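Local coordinates for sarcosine oxidase (Pyrococcus horikoshii, PDB 1Y56), which serves as the beta subunit of an FAD-, FMN- and ATP-containing L-proline dehydrogenase complex and probably oxidises L-proline at its bound FAD, at residues Ile51-Asn56 / Asn140-Lys145; Glu171-Leu176 / Gly184-Lys189; Ile229-Lys234 / Lys296-Leu301. All blocks are in the same frame, centred on the assembly; numbering follows the deposited sequence.

Contact 1: residues Ile51-Asn56 / Asn140-Lys145; sequences IRQQFN and NPTDGK
Ile51 and Gly144 pair through their backbones, Ile51 N giving a hydrogen bond to Gly144 O at 2.8 Å and Gly144 N returning one to Ile51 O at 3.1 Å, although the residues that pair here lie in loops. Then the side chain of Asp143 takes over, its CG anti to its own carbonyl carbon and beside the backbone N (chi1 -63°), which sets the carboxylate carbon against 52-54. OD2 receives Gln53 N at 2.7 Å and Gln53 NE2 at 3.1 Å, the two donors coming from opposite faces of the carboxylate plane. The other oxygen, OD1, takes Gln54 NE2 at 3.0 Å in an almost straight bond of 172°, with the amide and carboxylate nearly coplanar. Asp143 closes a type I beta turn that begins at Asn140, and Gln54 is the centre of an inverse gamma turn; through its three bonds the carboxylate ties the loop before helix 58-78 to the one between strands 136-140 and 145-146. The other atom of the Gln54 amide, OE1, is hydrogen-bonded to Ser138 OG. An alanine in place of Asp143 would probably leave Gln53 N without its acceptor here and Gln54 NE2 without OD1, the Gln54 amide then depending more on Ser138. Gln53 NE2 also reaches Thr142 OG1 at 3.2 Å. Helix 337-354 packs on Ile51, Arg52 and Phe55.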
loop_
_atom_site.group_PDB
_atom_site.type_symbol
_atom_site.label_atom_id
_atom_site.label_comp_id
_atom_site.label_asym_id
_atom_site.label_seq_id
_atom_site.Cartn_x
_atom_site.Cartn_y
_atom_site.Cartn_z
ATOM N N ILE B 51 -37.613 -10.745 -40.958
ATOM C CA ILE B 51 -38.768 -11.499 -40.515
ATOM C C ILE B 51 -39.097 -12.157 -41.855
ATOM O O ILE B 51 -39.144 -11.489 -42.883
ATOM C CB ILE B 51 -39.999 -10.629 -40.117
ATOM C CG1 ILE B 51 -39.714 -9.754 -38.893
ATOM C CG2 ILE B 51 -41.223 -11.519 -39.832
ATOM C CD1 ILE B 51 -40.891 -8.899 -38.442
ATOM N N ARG B 52 -39.333 -13.460 -41.844
ATOM C CA ARG B 52 -39.244 -14.253 -43.048
ATOM C C ARG B 52 -40.259 -15.385 -43.008
ATOM O O ARG B 52 -40.520 -15.953 -41.940
ATOM C CB ARG B 52 -37.845 -14.844 -43.086
ATOM C CG ARG B 52 -37.352 -15.269 -44.422
ATOM C CD ARG B 52 -36.484 -16.546 -44.318
ATOM N NE ARG B 52 -35.597 -16.598 -43.152
ATOM C CZ ARG B 52 -35.137 -17.724 -42.608
ATOM N NH1 ARG B 52 -34.344 -17.655 -41.549
ATOM N NH2 ARG B 52 -35.474 -18.911 -43.105
ATOM N N GLN B 53 -40.832 -15.716 -44.167
ATOM C CA GLN B 53 -41.722 -16.887 -44.293
ATOM C C GLN B 53 -41.113 -17.969 -45.190
ATOM O O GLN B 53 -41.708 -19.029 -45.373
ATOM C CB GLN B 53 -43.099 -16.492 -44.840
ATOM C CG GLN B 53 -43.877 -15.497 -44.000
ATOM C CD GLN B 53 -44.888 -14.720 -44.820
ATOM O OE1 GLN B 53 -46.095 -14.965 -44.723
ATOM N NE2 GLN B 53 -44.404 -13.786 -45.644
ATOM N N GLN B 54 -39.939 -17.689 -45.758
ATOM C CA GLN B 54 -39.255 -18.619 -46.656
ATOM C C GLN B 54 -38.461 -19.679 -45.883
ATOM O O GLN B 54 -37.246 -19.591 -45.722
ATOM C CB GLN B 54 -38.379 -17.869 -47.658
ATOM C CG GLN B 54 -39.166 -16.986 -48.614
ATOM C CD GLN B 54 -38.278 -16.276 -49.617
ATOM O OE1 GLN B 54 -37.635 -16.908 -50.455
ATOM N NE2 GLN B 54 -38.238 -14.949 -49.535
ATOM N N PHE B 55 -39.196 -20.672 -45.393
ATOM C CA PHE B 55 -38.655 -21.838 -44.711
ATOM C C PHE B 55 -38.908 -23.072 -45.586
ATOM O O PHE B 55 -39.480 -22.950 -46.678
ATOM C CB PHE B 55 -39.283 -21.961 -43.323
ATOM C CG PHE B 55 -38.742 -20.965 -42.339
ATOM C CD1 PHE B 55 -39.155 -19.631 -42.374
ATOM C CD2 PHE B 55 -37.804 -21.352 -41.388
ATOM C CE1 PHE B 55 -38.641 -18.691 -41.463
ATOM C CE2 PHE B 55 -37.285 -20.436 -40.474
ATOM C CZ PHE B 55 -37.698 -19.102 -40.509
ATOM N N ASN B 56 -38.487 -24.247 -45.123
ATOM C CA ASN B 56 -38.379 -25.407 -46.004
ATOM C C ASN B 56 -39.186 -26.600 -45.575
ATOM O O ASN B 56 -38.917 -27.727 -45.995
ATOM C CB ASN B 56 -36.920 -25.783 -46.127
ATOM C CG ASN B 56 -36.090 -24.611 -46.542
ATOM O OD1 ASN B 56 -36.501 -23.838 -47.413
ATOM N ND2 ASN B 56 -34.935 -24.433 -45.904
ATOM N N ASN B 140 -39.782 -13.076 -52.039
ATOM C CA ASN B 140 -41.134 -12.951 -51.496
ATOM C C ASN B 140 -41.372 -11.534 -50.987
ATOM O O ASN B 140 -40.664 -11.069 -50.081
ATOM C CB ASN B 140 -41.416 -13.975 -50.393
ATOM C CG ASN B 140 -42.852 -13.905 -49.878
ATOM O OD1 ASN B 140 -43.697 -14.711 -50.245
ATOM N ND2 ASN B 140 -43.128 -12.938 -49.034
ATOM N N PRO B 141 -42.375 -10.844 -51.554
ATOM C CA PRO B 141 -42.587 -9.439 -51.201
ATOM C C PRO B 141 -43.276 -9.210 -49.845
ATOM O O PRO B 141 -43.310 -8.079 -49.378
ATOM C CB PRO B 141 -43.441 -8.907 -52.358
ATOM C CG PRO B 141 -44.177 -10.106 -52.878
ATOM C CD PRO B 141 -43.360 -11.332 -52.542
ATOM N N THR B 142 -43.801 -10.253 -49.208
ATOM C CA THR B 142 -44.444 -10.076 -47.900
ATOM C C THR B 142 -43.560 -10.381 -46.682
ATOM O O THR B 142 -44.030 -10.309 -45.548
ATOM C CB THR B 142 -45.765 -10.848 -47.784
ATOM O OG1 THR B 142 -45.554 -12.214 -48.143
ATOM C CG2 THR B 142 -46.804 -10.253 -48.697
ATOM N N ASP B 143 -42.290 -10.719 -46.907
ATOM C CA ASP B 143 -41.298 -10.743 -45.823
ATOM C C ASP B 143 -40.864 -9.303 -45.549
ATOM O O ASP B 143 -40.997 -8.425 -46.408
ATOM C CB ASP B 143 -40.078 -11.594 -46.194
ATOM C CG ASP B 143 -40.421 -13.070 -46.424
ATOM O OD1 ASP B 143 -39.731 -13.704 -47.255
ATOM O OD2 ASP B 143 -41.361 -13.607 -45.793
ATOM N N GLY B 144 -40.344 -9.049 -44.358
ATOM C CA GLY B 144 -39.989 -7.691 -43.989
ATOM C C GLY B 144 -38.977 -7.605 -42.873
ATOM O O GLY B 144 -38.316 -8.578 -42.534
ATOM N N LYS B 145 -38.860 -6.409 -42.316
ATOM C CA LYS B 145 -37.921 -6.120 -41.256
ATOM C C LYS B 145 -38.567 -5.170 -40.256
ATOM O O LYS B 145 -39.466 -4.420 -40.615
ATOM C CB LYS B 145 -36.631 -5.542 -41.830
ATOM C CG LYS B 145 -36.842 -4.613 -42.974
ATOM C CD LYS B 145 -35.553 -3.978 -43.409
ATOM C CE LYS B 145 -35.847 -2.663 -44.077
ATOM N NZ LYS B 145 -34.726 -2.260 -44.927
#

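Contact 2: residues Glu171-Leu176 / Gly184-Lys189. With FAD (flavin-adenine dinucleotide), chain I.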
loop_
_atom_site.group_PDB
_atom_site.type_symbol
_atom_site.label_atom_id
_atom_site.label_comp_id
_atom_site.label_asym_id
_atom_site.label_seq_id
_atom_site.Cartn_x
_atom_site.Cartn_y
_atom_site.Cartn_z
ATOM N N GLU B 171 -33.938 -11.842 -10.977
ATOM C CA GLU B 171 -33.365 -13.075 -11.512
ATOM C C GLU B 171 -33.978 -14.295 -10.845
ATOM O O GLU B 171 -34.191 -14.308 -9.628
ATOM C CB GLU B 171 -31.852 -13.077 -11.331
ATOM C CG GLU B 171 -31.159 -14.236 -11.996
ATOM C CD GLU B 171 -29.677 -13.994 -12.203
ATOM O OE1 GLU B 171 -29.278 -12.820 -12.371
ATOM O OE2 GLU B 171 -28.908 -14.980 -12.209
ATOM N N VAL B 172 -34.280 -15.304 -11.654
ATOM C CA VAL B 172 -34.709 -16.585 -11.144
ATOM C C VAL B 172 -33.470 -17.374 -10.771
ATOM O O VAL B 172 -32.490 -17.428 -11.527
ATOM C CB VAL B 172 -35.533 -17.344 -12.170
ATOM C CG1 VAL B 172 -35.714 -18.813 -11.775
ATOM C CG2 VAL B 172 -36.862 -16.661 -12.331
ATOM N N LYS B 173 -33.524 -17.974 -9.587
ATOM C CA LYS B 173 -32.421 -18.750 -9.053
ATOM C C LYS B 173 -32.811 -20.200 -8.747
ATOM O O LYS B 173 -31.976 -21.087 -8.845
ATOM C CB LYS B 173 -31.824 -18.035 -7.832
ATOM C CG LYS B 173 -30.712 -17.031 -8.205
ATOM C CD LYS B 173 -30.731 -15.727 -7.371
ATOM C CE LYS B 173 -30.085 -15.853 -5.971
ATOM N NZ LYS B 173 -30.887 -16.688 -5.034
ATOM N N GLY B 174 -34.075 -20.436 -8.392
ATOM C CA GLY B 174 -34.568 -21.784 -8.099
ATOM C C GLY B 174 -36.076 -21.971 -8.224
ATOM O O GLY B 174 -36.800 -21.061 -8.641
ATOM N N PHE B 175 -36.548 -23.163 -7.874
ATOM C CA PHE B 175 -37.970 -23.469 -7.870
ATOM C C PHE B 175 -38.343 -24.167 -6.578
ATOM O O PHE B 175 -37.590 -25.004 -6.090
ATOM C CB PHE B 175 -38.322 -24.409 -9.020
ATOM C CG PHE B 175 -38.225 -23.783 -10.376
ATOM C CD1 PHE B 175 -39.299 -23.088 -10.912
ATOM C CD2 PHE B 175 -37.070 -23.906 -11.130
ATOM C CE1 PHE B 175 -39.218 -22.513 -12.175
ATOM C CE2 PHE B 175 -36.984 -23.335 -12.395
ATOM C CZ PHE B 175 -38.061 -22.637 -12.917
ATOM N N LEU B 176 -39.504 -23.826 -6.025
ATOM C CA LEU B 176 -40.105 -24.625 -4.972
ATOM C C LEU B 176 -40.969 -25.670 -5.634
ATOM O O LEU B 176 -42.021 -25.359 -6.190
ATOM C CB LEU B 176 -40.959 -23.766 -4.053
ATOM C CG LEU B 176 -40.242 -23.077 -2.900
ATOM C CD1 LEU B 176 -39.491 -21.836 -3.394
ATOM C CD2 LEU B 176 -41.244 -22.725 -1.793
ATOM N N GLY B 184 -43.557 -22.580 -6.397
ATOM C CA GLY B 184 -43.030 -21.234 -6.369
ATOM C C GLY B 184 -41.791 -21.074 -7.201
ATOM O O GLY B 184 -41.072 -22.037 -7.459
ATOM N N VAL B 185 -41.550 -19.848 -7.637
ATOM C CA VAL B 185 -40.314 -19.528 -8.317
ATOM C C VAL B 185 -39.457 -18.664 -7.387
ATOM O O VAL B 185 -39.814 -17.545 -7.043
ATOM C CB VAL B 185 -40.562 -18.920 -9.733
ATOM C CG1 VAL B 185 -41.666 -17.890 -9.698
ATOM C CG2 VAL B 185 -39.286 -18.336 -10.325
ATOM N N LYS B 186 -38.343 -19.239 -6.947
ATOM C CA LYS B 186 -37.401 -18.596 -6.037
ATOM C C LYS B 186 -36.585 -17.579 -6.830
ATOM O O LYS B 186 -36.087 -17.891 -7.916
ATOM C CB LYS B 186 -36.489 -19.671 -5.418
ATOM C CG LYS B 186 -35.967 -19.365 -4.012
ATOM C CD LYS B 186 -34.632 -18.586 -4.016
ATOM C CE LYS B 186 -34.391 -17.845 -2.685
ATOM N NZ LYS B 186 -34.343 -18.768 -1.511
ATOM N N THR B 187 -36.480 -16.355 -6.323
ATOM C CA THR B 187 -35.676 -15.323 -7.007
ATOM C C THR B 187 -34.685 -14.622 -6.073
ATOM O O THR B 187 -34.627 -14.900 -4.867
ATOM C CB THR B 187 -36.531 -14.229 -7.718
ATOM O OG1 THR B 187 -36.944 -13.239 -6.769
ATOM C CG2 THR B 187 -37.747 -14.812 -8.428
ATOM N N ASN B 188 -33.908 -13.711 -6.646
ATOM C CA ASN B 188 -33.020 -12.846 -5.886
ATOM C C ASN B 188 -33.752 -11.784 -5.068
ATOM O O ASN B 188 -33.116 -11.018 -4.359
ATOM C CB ASN B 188 -32.010 -12.174 -6.829
ATOM C CG ASN B 188 -32.647 -11.129 -7.750
ATOM O OD1 ASN B 188 -32.063 -10.092 -7.984
ATOM N ND2 ASN B 188 -33.832 -11.410 -8.275
ATOM N N LYS B 189 -35.078 -11.734 -5.185
ATOM C CA LYS B 189 -35.904 -10.773 -4.456
ATOM C C LYS B 189 -37.126 -11.424 -3.775
ATOM O O LYS B 189 -38.188 -10.803 -3.631
ATOM C CB LYS B 189 -36.349 -9.668 -5.404
ATOM C CG LYS B 189 -35.289 -8.650 -5.661
ATOM C CD LYS B 189 -35.657 -7.736 -6.819
ATOM C CE LYS B 189 -34.620 -6.626 -6.951
ATOM N NZ LYS B 189 -34.995 -5.610 -7.976
HETATM P PA FAD I . -33.644 -13.367 -25.349
HETATM O O1A FAD I . -32.214 -13.680 -25.025
HETATM O O2A FAD I . -33.943 -12.119 -26.137
HETATM O O5B FAD I . -34.490 -13.396 -23.986
HETATM C C5B FAD I . -34.133 -14.254 -22.915
HETATM C C4B FAD I . -34.119 -13.400 -21.663
HETATM O O4B FAD I . -34.120 -14.247 -20.519
HETATM C C3B FAD I . -32.879 -12.515 -21.557
HETATM O O3B FAD I . -33.263 -11.131 -21.623
HETATM C C2B FAD I . -32.267 -12.875 -20.214
HETATM O O2B FAD I . -31.925 -11.757 -19.411
HETATM C C1B FAD I . -33.381 -13.591 -19.502
HETATM N N9A FAD I . -32.867 -14.524 -18.477
HETATM C C8A FAD I . -31.876 -15.427 -18.599
HETATM N N7A FAD I . -31.720 -16.048 -17.406
HETATM C C5A FAD I . -32.617 -15.524 -16.547
HETATM C C6A FAD I . -32.936 -15.762 -15.215
HETATM N N6A FAD I . -32.269 -16.706 -14.504
HETATM N N1A FAD I . -33.918 -15.046 -14.634
HETATM C C2A FAD I . -34.598 -14.103 -15.320
HETATM N N3A FAD I . -34.317 -13.850 -16.609
HETATM C C4A FAD I . -33.336 -14.558 -17.233
HETATM N N1 FAD I . -33.895 -13.544 -35.175
HETATM C C2 FAD I . -34.741 -13.234 -36.175
HETATM O O2 FAD I . -35.891 -13.708 -36.151
HETATM N N3 FAD I . -34.389 -12.432 -37.199
HETATM C C4 FAD I . -33.164 -11.879 -37.287
HETATM O O4 FAD I . -32.858 -11.127 -38.244
HETATM C C4X FAD I . -32.225 -12.158 -36.301
HETATM N N5 FAD I . -30.969 -11.646 -36.318
HETATM C C5X FAD I . -30.089 -11.939 -35.324
HETATM C C6 FAD I . -28.803 -11.388 -35.377
HETATM C C7 FAD I . -27.874 -11.661 -34.368
HETATM C C7M FAD I . -26.488 -11.059 -34.441
HETATM C C8 FAD I . -28.244 -12.497 -33.304
HETATM C C8M FAD I . -27.304 -12.824 -32.211
HETATM C C9 FAD I . -29.523 -13.049 -33.249
HETATM C C9A FAD I . -30.458 -12.776 -34.248
HETATM N N10 FAD I . -31.690 -13.322 -34.169
HETATM C C10 FAD I . -32.642 -13.051 -35.182
HETATM C "C1'" FAD I . -32.030 -14.205 -33.059
HETATM C "C2'" FAD I . -32.977 -13.527 -32.105
HETATM O "O2'" FAD I . -32.256 -12.485 -31.460
HETATM C "C3'" FAD I . -33.403 -14.537 -31.063
HETATM O "O3'" FAD I . -33.960 -15.686 -31.714
HETATM C "C4'" FAD I . -34.434 -13.916 -30.139
HETATM O "O4'" FAD I . -33.918 -12.734 -29.501
HETATM C "C5'" FAD I . -34.860 -14.908 -29.073
HETATM O "O5'" FAD I . -35.634 -14.154 -28.151
HETATM P P FAD I . -35.801 -14.705 -26.672
HETATM O O1P FAD I . -36.116 -16.174 -26.780
HETATM O O2P FAD I . -36.722 -13.754 -25.961
HETATM O O3P FAD I . -34.282 -14.608 -26.143
#
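Val172 touches both the hairpin partner and the cofactor: its CG2 lies 3.6 Å from Val185 CG2, and its backbone reads the edge of the FAD adenine. Val172 N donates to N1A of FAD at 3.0 Å in a nearly straight bond, and N6A of FAD returns one to Val172 O at 3.1 Å, a two-bond pairing with the adenine made by main-chain atoms alone. CG of Glu171, anti to the backbone N (chi1 -173°), comes within 3.7 Å of FAD N6A. Farther out, Glu171 OE2 forms a salt bridge with Lys209 of the chain of hypothetical protein PH1363. Behind this first shell stands an antiparallel beta hairpin, strands 172-177 and 182-187, interrupted by a classic beta bulge. Lys173 N and Gly174 N both donate to Lys186 O, at 3.1 and 3.3 Å, and approach it from the same face of its carbonyl plane, which shifts the register by one residue between the Val172-Thr187 and Gly174-Lys186 pairs. Past the bulge the ladder is regular: Lys186 N bonds to Gly174 O, while Leu176 and Gly184 exchange bonds in both directions. At the other end Asn188 N donates to Glu171 O at 3.1 Å. Thr187 OG1 accepts from Lys189 N in an ST turn and is also hydrogen-bonded to Gly190 O. The side chains of Phe175 and Val185 share one face of the hairpin; helix 205-212 packs against Phe175, and Val9 and Ile34 of the nucleotide-binding sheet meet Val185.

Contact 3: residues Ile229-Lys234 / Lys296-Leu301. With FMN (flavin mononucleotide), chain E.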
loop_
_atom_site.group_PDB
_atom_site.type_symbol
_atom_site.label_atom_id
_atom_site.label_comp_id
_atom_site.label_asym_id
_atom_site.label_seq_id
_atom_site.Cartn_x
_atom_site.Cartn_y
_atom_site.Cartn_z
ATOM N N ILE B 229 -22.296 -2.857 -38.613
ATOM C CA ILE B 229 -23.127 -1.742 -39.053
ATOM C C ILE B 229 -22.238 -0.754 -39.806
ATOM O O ILE B 229 -21.122 -0.452 -39.372
ATOM C CB ILE B 229 -23.878 -1.051 -37.864
ATOM C CG1 ILE B 229 -24.844 0.014 -38.367
ATOM C CG2 ILE B 229 -22.894 -0.431 -36.840
ATOM C CD1 ILE B 229 -25.969 -0.544 -39.142
ATOM N N THR B 230 -22.716 -0.268 -40.945
ATOM C CA THR B 230 -21.969 0.743 -41.678
ATOM C C THR B 230 -22.500 2.132 -41.347
ATOM O O THR B 230 -23.436 2.281 -40.559
ATOM C CB THR B 230 -22.028 0.520 -43.192
ATOM O OG1 THR B 230 -23.186 1.168 -43.727
ATOM C CG2 THR B 230 -22.091 -0.952 -43.524
ATOM N N GLN B 231 -21.885 3.149 -41.944
ATOM C CA GLN B 231 -22.363 4.521 -41.839
ATOM C C GLN B 231 -23.707 4.634 -42.550
ATOM O O GLN B 231 -23.975 3.859 -43.459
ATOM C CB GLN B 231 -21.364 5.459 -42.479
ATOM C CG GLN B 231 -21.177 5.211 -43.943
ATOM C CD GLN B 231 -20.333 6.275 -44.590
ATOM O OE1 GLN B 231 -19.176 6.035 -44.972
ATOM N NE2 GLN B 231 -20.897 7.474 -44.708
ATOM N N PRO B 232 -24.559 5.593 -42.138
ATOM C CA PRO B 232 -25.861 5.748 -42.781
ATOM C C PRO B 232 -25.759 6.232 -44.224
ATOM O O PRO B 232 -24.812 6.927 -44.592
ATOM C CB PRO B 232 -26.560 6.800 -41.923
ATOM C CG PRO B 232 -25.784 6.864 -40.663
ATOM C CD PRO B 232 -24.378 6.575 -41.058
ATOM N N ILE B 233 -26.767 5.873 -45.006
ATOM C CA ILE B 233 -26.775 5.980 -46.457
ATOM C C ILE B 233 -28.186 6.433 -46.828
ATOM O O ILE B 233 -29.103 6.306 -46.023
ATOM C CB ILE B 233 -26.340 4.586 -47.075
ATOM C CG1 ILE B 233 -24.831 4.547 -47.229
ATOM C CG2 ILE B 233 -26.991 4.233 -48.409
ATOM C CD1 ILE B 233 -24.257 5.884 -47.587
ATOM N N LYS B 234 -28.363 6.989 -48.018
ATOM C CA LYS B 234 -29.688 7.392 -48.482
ATOM C C LYS B 234 -30.761 6.340 -48.182
ATOM O O LYS B 234 -30.564 5.152 -48.442
ATOM C CB LYS B 234 -29.641 7.678 -49.978
ATOM C CG LYS B 234 -30.457 8.897 -50.401
ATOM C CD LYS B 234 -29.795 9.661 -51.578
ATOM C CE LYS B 234 -30.028 8.958 -52.940
ATOM N NZ LYS B 234 -31.498 8.821 -53.265
ATOM N N LYS B 296 -17.844 -1.282 -50.696
ATOM C CA LYS B 296 -16.404 -0.985 -50.616
ATOM C C LYS B 296 -16.054 0.444 -50.169
ATOM O O LYS B 296 -15.089 0.643 -49.431
ATOM C CB LYS B 296 -15.715 -1.276 -51.948
ATOM C CG LYS B 296 -15.582 -2.739 -52.240
ATOM C CD LYS B 296 -14.782 -2.972 -53.470
ATOM C CE LYS B 296 -14.847 -4.429 -53.846
ATOM N NZ LYS B 296 -13.995 -4.717 -55.036
ATOM N N ASN B 297 -16.836 1.428 -50.615
ATOM C CA ASN B 297 -16.579 2.837 -50.280
ATOM C C ASN B 297 -17.188 3.263 -48.934
ATOM O O ASN B 297 -17.041 4.410 -48.505
ATOM C CB ASN B 297 -17.082 3.776 -51.392
ATOM C CG ASN B 297 -16.812 3.242 -52.807
ATOM O OD1 ASN B 297 -15.805 2.564 -53.071
ATOM N ND2 ASN B 297 -17.725 3.557 -53.727
ATOM N N LEU B 298 -17.857 2.330 -48.268
ATOM C CA LEU B 298 -18.546 2.635 -47.022
ATOM C C LEU B 298 -17.757 2.334 -45.742
ATOM O O LEU B 298 -17.198 1.244 -45.574
ATOM C CB LEU B 298 -19.894 1.919 -46.995
ATOM C CG LEU B 298 -21.125 2.685 -47.487
ATOM C CD1 LEU B 298 -20.787 3.840 -48.423
ATOM C CD2 LEU B 298 -22.071 1.709 -48.136
ATOM N N LEU B 299 -17.730 3.319 -44.848
ATOM C CA LEU B 299 -17.139 3.182 -43.524
ATOM C C LEU B 299 -17.872 2.150 -42.652
ATOM O O LEU B 299 -19.110 2.184 -42.548
ATOM C CB LEU B 299 -17.187 4.536 -42.830
ATOM C CG LEU B 299 -15.995 5.492 -42.768
ATOM C CD1 LEU B 299 -14.814 5.059 -43.608
ATOM C CD2 LEU B 299 -16.453 6.886 -43.140
ATOM N N ILE B 300 -17.114 1.235 -42.040
ATOM C CA ILE B 300 -17.645 0.398 -40.957
ATOM C C ILE B 300 -17.526 1.183 -39.663
ATOM O O ILE B 300 -16.471 1.739 -39.391
ATOM C CB ILE B 300 -16.876 -0.913 -40.804
ATOM C CG1 ILE B 300 -17.125 -1.818 -41.995
ATOM C CG2 ILE B 300 -17.301 -1.635 -39.542
ATOM C CD1 ILE B 300 -16.081 -2.894 -42.160
ATOM N N LEU B 301 -18.598 1.232 -38.873
ATOM C CA LEU B 301 -18.603 2.021 -37.637
ATOM C C LEU B 301 -18.332 1.203 -36.390
ATOM O O LEU B 301 -17.529 1.600 -35.553
ATOM C CB LEU B 301 -19.925 2.768 -37.462
ATOM C CG LEU B 301 -20.201 3.900 -38.451
ATOM C CD1 LEU B 301 -21.507 4.588 -38.101
ATOM C CD2 LEU B 301 -19.053 4.902 -38.506
HETATM N N1 FMN E . -24.004 0.526 -33.182
HETATM C C2 FMN E . -23.565 1.703 -33.685
HETATM O O2 FMN E . -22.461 2.164 -33.313
HETATM N N3 FMN E . -24.297 2.389 -34.584
HETATM C C4 FMN E . -25.488 1.913 -34.997
HETATM O O4 FMN E . -26.161 2.558 -35.829
HETATM C C4A FMN E . -25.967 0.697 -34.491
HETATM N N5 FMN E . -27.167 0.191 -34.887
HETATM C C5A FMN E . -27.651 -0.987 -34.409
HETATM C C6 FMN E . -28.892 -1.457 -34.854
HETATM C C7 FMN E . -29.414 -2.661 -34.378
HETATM C C7M FMN E . -30.764 -3.112 -34.896
HETATM C C8 FMN E . -28.674 -3.400 -33.441
HETATM C C8M FMN E . -29.165 -4.689 -32.896
HETATM C C9 FMN E . -27.437 -2.930 -32.993
HETATM C C9A FMN E . -26.913 -1.725 -33.474
HETATM N N10 FMN E . -25.660 -1.213 -33.040
HETATM C C10 FMN E . -25.186 0.008 -33.563
HETATM C "C1'" FMN E . -24.828 -1.935 -32.091
HETATM C "C2'" FMN E . -25.183 -1.612 -30.663
HETATM O "O2'" FMN E . -24.114 -0.811 -30.129
HETATM C "C3'" FMN E . -25.412 -2.968 -29.973
HETATM O "O3'" FMN E . -26.473 -2.913 -29.002
HETATM C "C4'" FMN E . -24.158 -3.458 -29.324
HETATM O "O4'" FMN E . -23.078 -3.032 -29.718
HETATM C "C5'" FMN E . -24.240 -4.458 -28.191
HETATM O "O5'" FMN E . -23.542 -3.923 -27.071
HETATM P P FMN E . -21.968 -4.203 -26.864
HETATM O O1P FMN E . -21.940 -5.630 -26.382
HETATM O O2P FMN E . -21.556 -3.163 -25.854
HETATM O O3P FMN E . -21.304 -4.022 -28.199
#
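Gln231 and Ile229 share three hydrogen bonds with Leu299 and Leu301, one of them to a side chain. Leu301 N donates to Ile229 O at 3.1 Å, and Gln231 N to Leu299 O at 3.0 Å, on the two sides of the non-hydrogen-bonded antiparallel pair Thr230-Ile300. In the third, Leu299 N donates a hydrogen bond to a lone pair of Gln231 OE1 at 3.1 Å. CG of Gln231 lies between its own N and carbonyl carbon (chi1 62°); the chain is extended beyond CG and crosses Leu299 at a slant, bringing OE1 within 3.3 Å of Leu299 CB. Around these bonds the contact is apolar: Ile233 CG1 approaches Leu298 CD2 at 4.1 Å. Strands 221-230 and 299-310 are neighbours in the large mixed sheet, and Leu299 and Ile300 continue it into a strand of the chain of hypothetical protein PH1363. Ile229 lies beside the FMN, its CG1 3.8 Å from FMN O4 and its CG2 near C2 and N3. This side chain meets the flavin through carbon atoms, consistent with shape rather than polar recognition here, while hydrogen bonds to the FMN come from Arg46, Arg302 and, on the PH1363 chain, Gln450.

The three contacts follow one another along the chain and are set round two flavins. Contact 2 holds the adenine end of the FAD, whereas contact 1 lies toward the other end of that cofactor, with the Ile51 side chain about 6 Å from it. Their centres are 38 Å apart, on opposite sides of the chain's centre. Contact 3 belongs to the FMN: its Ile229 lines that pocket, and the Ile229 side chain is about 11 Å from the FAD. Contacts 1 and 3 come within about 9 Å at their nearest atoms, against about 28 Å between nearest atoms for contacts 2 and 3. Contacts 2 and 3 both meet the chain of hypothetical protein PH1363; no other protein chain touches contact 1.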